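Local coordinates for protein CRISPR-associated endonuclease Cas9 (PDB 5X2H) that uses a guide RNA to find matching invading DNA and cuts both of its strands with two nuclease domains as part of bacterial adaptive immunity, at residues A23-I37 / H555-Y567. Residues are numbered along the deposited sequence; the frame is centred on the assembly and turned at random.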
# COMPACT_ATOMS: atom_id res chain seq x y z
N ALA A 23 -18.41 7.23 -24.59
CA ALA A 23 -19.33 7.60 -25.66
C ALA A 23 -19.35 6.50 -26.70
O ALA A 23 -18.36 5.80 -26.92
CB ALA A 23 -18.92 8.93 -26.31
N PHE A 24 -20.51 6.33 -27.34
CA PHE A 24 -20.71 5.30 -28.35
C PHE A 24 -21.25 5.94 -29.62
O PHE A 24 -22.33 6.54 -29.60
CB PHE A 24 -21.67 4.21 -27.84
CG PHE A 24 -22.09 3.22 -28.89
CD1 PHE A 24 -21.16 2.67 -29.75
CD2 PHE A 24 -23.41 2.82 -28.99
CE1 PHE A 24 -21.54 1.75 -30.72
CE2 PHE A 24 -23.80 1.90 -29.95
CZ PHE A 24 -22.86 1.37 -30.81
N SER A 25 -20.50 5.81 -30.70
CA SER A 25 -20.86 6.38 -31.99
C SER A 25 -21.02 5.27 -33.02
O SER A 25 -20.42 4.20 -32.91
CB SER A 25 -19.82 7.39 -32.47
OG SER A 25 -20.22 7.99 -33.69
N GLU A 26 -21.85 5.54 -34.03
CA GLU A 26 -22.06 4.61 -35.14
C GLU A 26 -22.58 5.41 -36.32
O GLU A 26 -23.52 6.19 -36.17
CB GLU A 26 -23.04 3.50 -34.76
CG GLU A 26 -23.35 2.54 -35.90
CD GLU A 26 -24.32 1.44 -35.50
OE1 GLU A 26 -25.19 1.69 -34.64
OE2 GLU A 26 -24.20 0.33 -36.06
N ASN A 27 -21.97 5.21 -37.49
CA ASN A 27 -22.31 5.96 -38.70
C ASN A 27 -22.19 7.46 -38.46
O ASN A 27 -23.02 8.25 -38.91
CB ASN A 27 -23.72 5.60 -39.19
CG ASN A 27 -23.79 4.20 -39.77
OD1 ASN A 27 -23.07 3.86 -40.71
ND2 ASN A 27 -24.66 3.37 -39.20
N ASP A 28 -21.14 7.85 -37.74
CA ASP A 28 -20.88 9.24 -37.36
C ASP A 28 -21.99 9.83 -36.50
O ASP A 28 -22.10 11.06 -36.38
CB ASP A 28 -20.65 10.12 -38.61
CG ASP A 28 -19.50 11.09 -38.43
OD1 ASP A 28 -18.82 11.03 -37.39
OD2 ASP A 28 -19.27 11.91 -39.35
N GLU A 29 -22.82 8.98 -35.89
CA GLU A 29 -23.96 9.41 -35.09
C GLU A 29 -23.75 9.02 -33.64
O GLU A 29 -23.52 7.84 -33.33
CB GLU A 29 -25.26 8.78 -35.62
CG GLU A 29 -26.27 9.78 -36.15
CD GLU A 29 -27.61 9.64 -35.47
OE1 GLU A 29 -27.93 10.48 -34.60
OE2 GLU A 29 -28.35 8.69 -35.80
N LEU A 30 -23.85 10.00 -32.74
CA LEU A 30 -23.72 9.73 -31.32
C LEU A 30 -24.96 9.01 -30.81
O LEU A 30 -26.08 9.49 -30.97
CB LEU A 30 -23.50 11.03 -30.55
CG LEU A 30 -23.17 10.87 -29.07
CD1 LEU A 30 -21.93 10.01 -28.89
CD2 LEU A 30 -22.97 12.23 -28.41
N LYS A 31 -24.75 7.85 -30.19
CA LYS A 31 -25.84 6.97 -29.77
C LYS A 31 -26.06 6.93 -28.27
O LYS A 31 -27.20 6.84 -27.82
CB LYS A 31 -25.60 5.54 -30.28
CG LYS A 31 -25.30 5.46 -31.77
CD LYS A 31 -26.56 5.56 -32.61
CE LYS A 31 -27.39 4.29 -32.53
NZ LYS A 31 -28.50 4.28 -33.52
N ASP A 32 -24.99 6.98 -27.47
CA ASP A 32 -25.13 6.84 -26.03
C ASP A 32 -24.00 7.58 -25.33
O ASP A 32 -22.91 7.76 -25.90
CB ASP A 32 -25.13 5.36 -25.62
CG ASP A 32 -25.87 5.11 -24.32
OD1 ASP A 32 -26.20 6.09 -23.63
OD2 ASP A 32 -26.12 3.93 -24.00
N CYS A 33 -24.26 8.00 -24.10
CA CYS A 33 -23.30 8.77 -23.30
C CYS A 33 -23.44 8.38 -21.84
O CYS A 33 -24.48 7.89 -21.40
CB CYS A 33 -23.51 10.28 -23.47
SG CYS A 33 -22.45 11.06 -24.69
N GLY A 34 -22.38 8.62 -21.08
CA GLY A 34 -22.42 8.33 -19.65
C GLY A 34 -21.11 8.68 -18.97
O GLY A 34 -20.08 8.87 -19.62
N VAL A 35 -21.19 8.77 -17.65
CA VAL A 35 -20.04 9.02 -16.79
C VAL A 35 -20.12 8.06 -15.60
O VAL A 35 -21.17 7.95 -14.97
CB VAL A 35 -19.97 10.47 -16.29
CG1 VAL A 35 -18.66 10.71 -15.55
CG2 VAL A 35 -20.12 11.46 -17.43
N ARG A 36 -19.02 7.38 -15.31
CA ARG A 36 -18.93 6.46 -14.18
C ARG A 36 -17.96 7.05 -13.16
O ARG A 36 -16.74 7.04 -13.38
CB ARG A 36 -18.48 5.08 -14.65
CG ARG A 36 -18.17 4.10 -13.53
CD ARG A 36 -19.43 3.55 -12.88
NE ARG A 36 -19.15 2.33 -12.13
CZ ARG A 36 -20.04 1.67 -11.40
NH1 ARG A 36 -21.29 2.11 -11.31
NH2 ARG A 36 -19.69 0.57 -10.75
N ILE A 37 -18.49 7.56 -12.06
CA ILE A 37 -17.69 8.12 -10.98
C ILE A 37 -17.46 7.02 -9.95
O ILE A 37 -18.40 6.62 -9.25
CB ILE A 37 -18.37 9.34 -10.34
CG1 ILE A 37 -18.62 10.44 -11.38
CG2 ILE A 37 -17.52 9.87 -9.20
CD1 ILE A 37 -17.38 11.14 -11.86
N HIS A 555 -19.98 16.74 -13.06
CA HIS A 555 -19.49 15.45 -13.53
C HIS A 555 -19.71 15.22 -15.02
O HIS A 555 -19.10 14.30 -15.58
CB HIS A 555 -20.16 14.32 -12.74
CG HIS A 555 -19.81 14.30 -11.29
ND1 HIS A 555 -18.54 14.53 -10.83
CD2 HIS A 555 -20.58 14.07 -10.19
CE1 HIS A 555 -18.53 14.45 -9.51
NE2 HIS A 555 -19.75 14.17 -9.10
N LEU A 556 -20.55 16.01 -15.68
CA LEU A 556 -20.91 15.73 -17.06
C LEU A 556 -19.78 16.02 -18.04
O LEU A 556 -19.81 15.50 -19.17
CB LEU A 556 -22.15 16.52 -17.46
CG LEU A 556 -23.44 16.19 -16.70
CD1 LEU A 556 -24.57 17.12 -17.13
CD2 LEU A 556 -23.83 14.73 -16.93
N HIS A 557 -18.78 16.82 -17.66
CA HIS A 557 -17.73 17.19 -18.60
C HIS A 557 -16.82 16.02 -18.94
O HIS A 557 -16.08 16.11 -19.93
CB HIS A 557 -16.91 18.36 -18.06
CG HIS A 557 -15.82 17.95 -17.11
ND1 HIS A 557 -16.05 17.74 -15.77
CD2 HIS A 557 -14.50 17.73 -17.31
CE1 HIS A 557 -14.92 17.39 -15.18
NE2 HIS A 557 -13.96 17.38 -16.09
N HIS A 558 -16.83 14.94 -18.16
CA HIS A 558 -16.06 13.76 -18.54
C HIS A 558 -16.67 13.08 -19.77
O HIS A 558 -15.95 12.41 -20.51
CB HIS A 558 -15.98 12.78 -17.38
CG HIS A 558 -15.34 13.35 -16.15
ND1 HIS A 558 -14.06 13.86 -16.15
CD2 HIS A 558 -15.80 13.48 -14.88
CE1 HIS A 558 -13.76 14.29 -14.93
NE2 HIS A 558 -14.80 14.06 -14.15
N ALA A 559 -17.97 13.25 -19.99
CA ALA A 559 -18.61 12.65 -21.15
C ALA A 559 -18.37 13.46 -22.41
O ALA A 559 -18.17 12.89 -23.49
CB ALA A 559 -20.11 12.48 -20.90
N ILE A 560 -18.41 14.80 -22.31
CA ILE A 560 -18.13 15.62 -23.48
C ILE A 560 -16.70 15.41 -23.95
O ILE A 560 -16.41 15.53 -25.15
CB ILE A 560 -18.43 17.11 -23.20
CG1 ILE A 560 -17.38 17.73 -22.27
CG2 ILE A 560 -19.82 17.27 -22.59
CD1 ILE A 560 -17.63 19.18 -21.94
N ASP A 561 -15.79 15.09 -23.03
CA ASP A 561 -14.44 14.72 -23.43
C ASP A 561 -14.44 13.41 -24.20
O ASP A 561 -13.75 13.29 -25.22
CB ASP A 561 -13.52 14.64 -22.21
CG ASP A 561 -13.39 15.96 -21.48
OD1 ASP A 561 -13.64 17.01 -22.11
OD2 ASP A 561 -13.04 15.95 -20.29
N ALA A 562 -15.20 12.42 -23.73
CA ALA A 562 -15.30 11.15 -24.45
C ALA A 562 -15.94 11.34 -25.82
O ALA A 562 -15.58 10.66 -26.78
CB ALA A 562 -16.09 10.14 -23.62
N VAL A 563 -16.91 12.26 -25.92
CA VAL A 563 -17.46 12.61 -27.23
C VAL A 563 -16.37 13.20 -28.11
O VAL A 563 -16.35 12.97 -29.33
CB VAL A 563 -18.65 13.57 -27.06
CG1 VAL A 563 -19.16 14.03 -28.42
CG2 VAL A 563 -19.77 12.89 -26.29
N ILE A 564 -15.44 13.96 -27.52
CA ILE A 564 -14.32 14.49 -28.29
C ILE A 564 -13.37 13.37 -28.71
O ILE A 564 -12.87 13.35 -29.84
CB ILE A 564 -13.59 15.58 -27.49
CG1 ILE A 564 -14.47 16.83 -27.37
CG2 ILE A 564 -12.25 15.93 -28.13
CD1 ILE A 564 -13.80 17.97 -26.62
N ILE A 565 -13.12 12.41 -27.81
CA ILE A 565 -12.20 11.32 -28.12
C ILE A 565 -12.72 10.52 -29.31
O ILE A 565 -11.93 10.04 -30.14
CB ILE A 565 -11.98 10.41 -26.89
CG1 ILE A 565 -11.60 11.23 -25.66
CG2 ILE A 565 -10.90 9.39 -27.17
CD1 ILE A 565 -10.45 12.16 -25.88
N ALA A 566 -14.04 10.37 -29.42
CA ALA A 566 -14.62 9.60 -30.52
C ALA A 566 -14.52 10.32 -31.85
O ALA A 566 -14.55 9.67 -32.90
CB ALA A 566 -16.08 9.27 -30.21
N TYR A 567 -14.39 11.64 -31.84
CA TYR A 567 -14.32 12.41 -33.08
C TYR A 567 -13.01 13.19 -33.18
O TYR A 567 -12.17 12.90 -34.03
CB TYR A 567 -15.51 13.38 -33.17
CG TYR A 567 -16.86 12.69 -33.25
CD1 TYR A 567 -16.99 11.45 -33.86
CD2 TYR A 567 -17.99 13.27 -32.70
CE1 TYR A 567 -18.22 10.81 -33.93
CE2 TYR A 567 -19.22 12.64 -32.76
CZ TYR A 567 -19.33 11.42 -33.38
OH TYR A 567 -20.55 10.79 -33.44
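One face of the H555 imidazole is covered by I37, whose CG1 sits 4.1 Å from the ring centroid and almost straight above it, a CH-pi contact; CD1 of the same isoleucine reaches obliquely to the H558 ring, which also receives V35 CG1 at its edge. Their packing illustrates how a helix covers a sheet in the RNase H-like fold of the RuvC nuclease domain: helix 557-566 packs across the hairpin of strands 19-26 and 29-37, two neighbours in the five-stranded mixed sheet, and runs at 130° to the second. The close approach, 7.2 Å between the axes of helix 557-566 and strand 29-37, is consistent with the alanines at the interface. A559 CB lies 3.6 Å from V35 CG2, and A562 CB faces A23 CB. V563 presents CG2 to both C33 SG, at 3.6 Å, and L30 CD2. H558, predicted to bind magnesium, also touches D14, another predicted ligand; V35 and I37 pack against the H558 side chain and probably help to hold its ring in place. On the far side of the sheet, R36 pairs with E464 and an RNA phosphate.

At the other end, the type I' turn from E26 to E29 brings D28 beside Y567, its carboxylate 88° from the ring plane. D28 OD1 comes within 3.5 Å of Y567 CE1. S25 OG, anti to its own N (chi1 -177°), meets the same ring near its plane. There it hydrogen-bonds Y567 OH, with 2.8 Å between S25 OG and that hydroxyl oxygen.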